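PDB 2HJS: USG-1 protein homolog from Pseudomonas aeruginosa, which is probably an NAD(P)-dependent oxidoreductase of the aspartate-semialdehyde dehydrogenase family, although its own reaction has not been established. Local coordinates for residues S105-V110 against L127-C132; V80-A85 against S99-P104. All coordinates share one frame; numbering follows the deposited sequence.

How the contacts relate
Both contacts use the long connection between strand 94-97 and helix 112-115, its later part in contact 1 and its earlier part in contact 2. Contact 1 is the buried one: the loop is bridged to strand 127-129 at P109-S129 and is held by backbone hydrogen bonds and a serine hydroxyl. Contact 2 is smaller and only partly buried: S81, R82 and A85 of helix 78-90 meet the residues that follow strand 94-97, with a water linking R82 and A101. The centres of contact 1 and contact 2 are about 9 Å apart. They meet where A107 N approaches L102 O at 3.0 Å, probably a hydrogen bond, and where the E103 carboxylate packs against S129 and P109.

Contact 1 (S105-V110 against L127-C132); sequences SVAPPV and LLSSPC
S129 meets the loop through both its backbone and its hydroxyl. Its N donates to P108 O at 2.9 Å in an almost linear bond, and its O accepts from V110 N at 3.0 Å, so one residue is bonded to the residues before and after P109, its partner in a single beta bridge. P109, lacking an N-H, adds a CA-H...O contact from its CA to S129 O. The hydroxyl forms a third link: with chi1 at -65°, OG lies beside its own backbone N and donates to A107 O at 2.7 Å, approaching from above the carbonyl plane.

V110 adds an apolar contact and a water link. Its CG2 meets L128 CD2 at 3.8 Å as the two side chains cross obliquely, while V110 O accepts a hydrogen bond from a water that also bonds S130 OG. At the other end, chi1 of 170° sets L127 CG anti to the backbone N and 3.8 Å from A107 CB; L127 CD2 lies 3.7 Å from V106 CG1. A107 CA also makes a CH...O contact with L127 O.

Strand 127-129, outermost in the Rossmann-type sheet within this chain, pairs on its other side with strand 94-97 through V95 and D97. Helix 78-90 packs on V106 and L127, helix 317-336 on V110 and L128, and helix 213-225 on P109 and P131.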
loop_
_atom_site.group_PDB
_atom_site.type_symbol
_atom_site.label_atom_id
_atom_site.label_comp_id
_atom_site.label_asym_id
_atom_site.label_seq_id
_atom_site.Cartn_x
_atom_site.Cartn_y
_atom_site.Cartn_z
ATOM N N SER A 105 7.168 -24.139 17.295
ATOM C CA SER A 105 7.418 -24.761 18.588
ATOM C C SER A 105 8.863 -25.191 18.822
ATOM O O SER A 105 9.364 -25.062 19.941
ATOM C CB SER A 105 6.459 -25.933 18.829
ATOM O OG SER A 105 6.764 -27.030 17.992
ATOM N N VAL A 106 9.524 -25.700 17.782
ATOM C CA VAL A 106 10.913 -26.136 17.903
ATOM C C VAL A 106 11.816 -24.931 18.152
ATOM O O VAL A 106 12.661 -24.974 19.056
ATOM C CB VAL A 106 11.396 -27.000 16.703
ATOM C CG1 VAL A 106 12.891 -27.297 16.826
ATOM C CG2 VAL A 106 10.626 -28.326 16.656
ATOM N N ALA A 107 11.618 -23.865 17.366
ATOM C CA ALA A 107 12.332 -22.606 17.568
ATOM C C ALA A 107 11.327 -21.454 17.642
ATOM O O ALA A 107 10.976 -20.854 16.632
ATOM C CB ALA A 107 13.382 -22.369 16.474
ATOM N N PRO A 108 10.848 -21.159 18.860
ATOM C CA PRO A 108 9.868 -20.098 19.072
ATOM C C PRO A 108 10.444 -18.715 18.725
ATOM O O PRO A 108 11.644 -18.467 18.945
ATOM C CB PRO A 108 9.538 -20.207 20.571
ATOM C CG PRO A 108 10.649 -21.005 21.174
ATOM C CD PRO A 108 11.232 -21.857 20.112
ATOM N N PRO A 109 9.614 -17.843 18.121
ATOM C CA PRO A 109 10.057 -16.470 17.885
ATOM C C PRO A 109 10.214 -15.662 19.178
ATOM O O PRO A 109 9.310 -15.671 20.021
ATOM C CB PRO A 109 8.966 -15.885 16.991
ATOM C CG PRO A 109 7.745 -16.751 17.222
ATOM C CD PRO A 109 8.250 -18.105 17.600
ATOM N N VAL A 110 11.369 -15.005 19.337
ATOM C CA VAL A 110 11.643 -14.151 20.497
ATOM C C VAL A 110 12.206 -12.809 20.038
ATOM O O VAL A 110 13.096 -12.738 19.150
ATOM C CB VAL A 110 12.648 -14.778 21.524
ATOM C CG1 VAL A 110 12.779 -13.892 22.773
ATOM C CG2 VAL A 110 12.272 -16.201 21.925
ATOM N N LEU A 127 17.486 -22.571 21.017
ATOM C CA LEU A 127 17.152 -22.608 19.606
ATOM C C LEU A 127 15.920 -21.738 19.388
ATOM O O LEU A 127 14.789 -22.125 19.710
ATOM C CB LEU A 127 16.966 -24.052 19.123
ATOM C CG LEU A 127 16.377 -24.264 17.720
ATOM C CD1 LEU A 127 17.198 -23.557 16.633
ATOM C CD2 LEU A 127 16.234 -25.753 17.411
ATOM N N LEU A 128 16.156 -20.536 18.866
ATOM C CA LEU A 128 15.131 -19.509 18.817
ATOM C C LEU A 128 15.033 -18.997 17.418
ATOM O O LEU A 128 16.004 -19.068 16.666
ATOM C CB LEU A 128 15.511 -18.336 19.721
ATOM C CG LEU A 128 15.930 -18.733 21.139
ATOM C CD1 LEU A 128 16.741 -17.630 21.773
ATOM C CD2 LEU A 128 14.704 -19.104 21.964
ATOM N N SER A 129 13.861 -18.456 17.080
ATOM C CA SER A 129 13.681 -17.764 15.813
ATOM C C SER A 129 13.694 -16.259 16.043
ATOM O O SER A 129 13.136 -15.748 17.018
ATOM C CB SER A 129 12.363 -18.176 15.126
ATOM O OG SER A 129 12.392 -19.545 14.749
ATOM N N SER A 130 14.325 -15.542 15.140
ATOM C CA SER A 130 14.118 -14.105 15.105
ATOM C C SER A 130 13.105 -13.833 13.970
ATOM O O SER A 130 13.311 -14.296 12.852
ATOM C CB SER A 130 15.462 -13.404 14.913
ATOM O OG SER A 130 15.378 -12.033 15.211
ATOM N N PRO A 131 12.011 -13.076 14.249
ATOM C CA PRO A 131 10.886 -12.896 13.311
ATOM C C PRO A 131 11.281 -12.295 11.955
ATOM O O PRO A 131 12.323 -11.628 11.831
ATOM C CB PRO A 131 9.937 -11.922 14.045
ATOM C CG PRO A 131 10.380 -11.937 15.463
ATOM C CD PRO A 131 11.826 -12.300 15.490
ATOM N N CYS A 132 10.436 -12.519 10.954
ATOM C CA CYS A 132 10.603 -11.813 9.681
ATOM C C CYS A 132 10.488 -10.302 9.939
ATOM O O CYS A 132 9.894 -9.892 10.934
ATOM C CB CYS A 132 9.577 -12.284 8.651
ATOM S SG CYS A 132 7.917 -11.776 8.984
HETATM O O HOH W 1 14.457 -10.982 17.686
#

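Contact 2 (V80-A85 against S99-P104); sequences VSRAHA and SGALEP
S81 has the largest share of the helix side of this contact, and its CB points toward segment 99-104. That CB lies 3.5 Å from S99 OG; in the conformer described, S81 OG is anti to the backbone N (chi1 176°) and 3.7 Å from A101 CB. The two serine hydroxyls are not bonded to each other; each bonds a different carboxylate oxygen of D97, at the end of strand 94-97, which thereby ties the two segments together. S99 OG also accepts a weak bond from A101 N.

On the exposed side, R82 CG comes to 4.2 Å from A101 CB, and R82 NE donates to a water, 2.8 Å away at the guanidinium edge, which in turn donates to A101 O. One helical turn after S81, A85 CB lies 3.7 Å from L102 CD1. L102 CD1 is also 4.0 Å from S81 OG, so it touches both helix residues. A type I turn from G100 to E103, with E103 N bonded to G100 O, presents A101 and L102 to the helix.

Parallel neighbouring strands 71-74 and 94-97 are joined through helix 78-90 in a beta-alpha-beta crossover, and the loop after the second strand folds back on the crossover helix, where A78 and E86 extend the contact. A107, farther along the same connection, meets L102.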
loop_
_atom_site.group_PDB
_atom_site.type_symbol
_atom_site.label_atom_id
_atom_site.label_comp_id
_atom_site.label_asym_id
_atom_site.label_seq_id
_atom_site.Cartn_x
_atom_site.Cartn_y
_atom_site.Cartn_z
ATOM N N VAL A 80 18.631 -24.376 4.500
ATOM C CA VAL A 80 19.880 -24.445 5.265
ATOM C C VAL A 80 19.598 -24.611 6.777
ATOM O O VAL A 80 20.246 -25.409 7.443
ATOM C CB VAL A 80 20.823 -23.248 4.960
ATOM C CG1 VAL A 80 22.092 -23.326 5.803
ATOM C CG2 VAL A 80 21.174 -23.211 3.474
ATOM N N SER A 81 18.632 -23.858 7.293
ATOM C CA SER A 81 18.218 -23.997 8.683
ATOM C C SER A 81 17.687 -25.405 8.986
ATOM O O SER A 81 18.081 -26.010 9.979
ATOM C CB SER A 81 17.160 -22.957 9.034
ATOM O OG SER A 81 16.693 -23.158 10.355
ATOM N N ARG A 82 16.797 -25.914 8.133
ATOM C CA ARG A 82 16.230 -27.265 8.297
ATOM C C ARG A 82 17.323 -28.323 8.330
ATOM O O ARG A 82 17.262 -29.273 9.115
ATOM C CB ARG A 82 15.276 -27.605 7.156
ATOM C CG ARG A 82 13.913 -26.954 7.241
ATOM C CD ARG A 82 13.015 -27.462 6.115
ATOM N NE ARG A 82 12.460 -26.328 5.405
ATOM C CZ ARG A 82 12.669 -26.052 4.122
ATOM N NH1 ARG A 82 13.398 -26.856 3.361
ATOM N NH2 ARG A 82 12.115 -24.966 3.604
ATOM N N ALA A 83 18.326 -28.139 7.476
ATOM C CA ALA A 83 19.416 -29.089 7.354
ATOM C C ALA A 83 20.405 -29.010 8.515
ATOM O O ALA A 83 21.048 -30.015 8.841
ATOM C CB ALA A 83 20.126 -28.917 6.017
ATOM N N HIS A 84 20.528 -27.845 9.153
ATOM C CA HIS A 84 21.613 -27.654 10.130
ATOM C C HIS A 84 21.270 -27.108 11.522
ATOM O O HIS A 84 22.050 -27.315 12.434
ATOM C CB HIS A 84 22.737 -26.782 9.543
ATOM C CG HIS A 84 23.407 -27.376 8.346
ATOM N ND1 HIS A 84 24.355 -28.374 8.438
ATOM C CD2 HIS A 84 23.275 -27.101 7.027
ATOM C CE1 HIS A 84 24.768 -28.697 7.226
ATOM N NE2 HIS A 84 24.132 -27.937 6.354
ATOM N N ALA A 85 20.160 -26.389 11.703
ATOM C CA ALA A 85 19.978 -25.662 12.977
ATOM C C ALA A 85 19.872 -26.580 14.206
ATOM O O ALA A 85 20.512 -26.335 15.235
ATOM C CB ALA A 85 18.804 -24.680 12.917
ATOM N N SER A 99 15.234 -17.386 9.569
ATOM C CA SER A 99 14.437 -17.852 8.433
ATOM C C SER A 99 13.055 -18.326 8.878
ATOM O O SER A 99 12.176 -18.525 8.060
ATOM C CB SER A 99 15.160 -18.991 7.730
ATOM O OG SER A 99 15.151 -20.133 8.553
ATOM N N GLY A 100 12.877 -18.517 10.183
ATOM C CA GLY A 100 11.616 -19.053 10.722
ATOM C C GLY A 100 11.291 -20.500 10.368
ATOM O O GLY A 100 10.155 -20.959 10.589
ATOM N N ALA A 101 12.283 -21.228 9.844
ATOM C CA ALA A 101 12.078 -22.565 9.283
ATOM C C ALA A 101 11.544 -23.564 10.293
ATOM O O ALA A 101 10.906 -24.535 9.903
ATOM C CB ALA A 101 13.371 -23.095 8.683
ATOM N N LEU A 102 11.816 -23.330 11.579
ATOM C CA LEU A 102 11.502 -24.299 12.641
ATOM C C LEU A 102 10.447 -23.804 13.634
ATOM O O LEU A 102 10.276 -24.379 14.728
ATOM C CB LEU A 102 12.776 -24.716 13.374
ATOM C CG LEU A 102 13.877 -25.275 12.467
ATOM C CD1 LEU A 102 15.141 -25.373 13.238
ATOM C CD2 LEU A 102 13.495 -26.638 11.860
ATOM N N GLU A 103 9.768 -22.726 13.243
ATOM C CA GLU A 103 8.602 -22.223 13.942
ATOM C C GLU A 103 7.435 -23.206 13.798
ATOM O O GLU A 103 7.409 -24.009 12.856
ATOM C CB GLU A 103 8.188 -20.848 13.378
ATOM C CG GLU A 103 9.059 -19.714 13.894
ATOM C CD GLU A 103 8.814 -18.380 13.194
ATOM O OE1 GLU A 103 8.002 -18.291 12.225
ATOM O OE2 GLU A 103 9.458 -17.398 13.617
ATOM N N PRO A 104 6.458 -23.136 14.722
ATOM C CA PRO A 104 6.455 -22.244 15.887
ATOM C C PRO A 104 6.975 -22.823 17.211
ATOM O O PRO A 104 7.195 -22.059 18.150
ATOM C CB PRO A 104 4.969 -21.917 16.038
ATOM C CG PRO A 104 4.265 -23.204 15.594
ATOM C CD PRO A 104 5.206 -23.912 14.620
HETATM O O HOH W 2 10.490 -24.865 6.854
#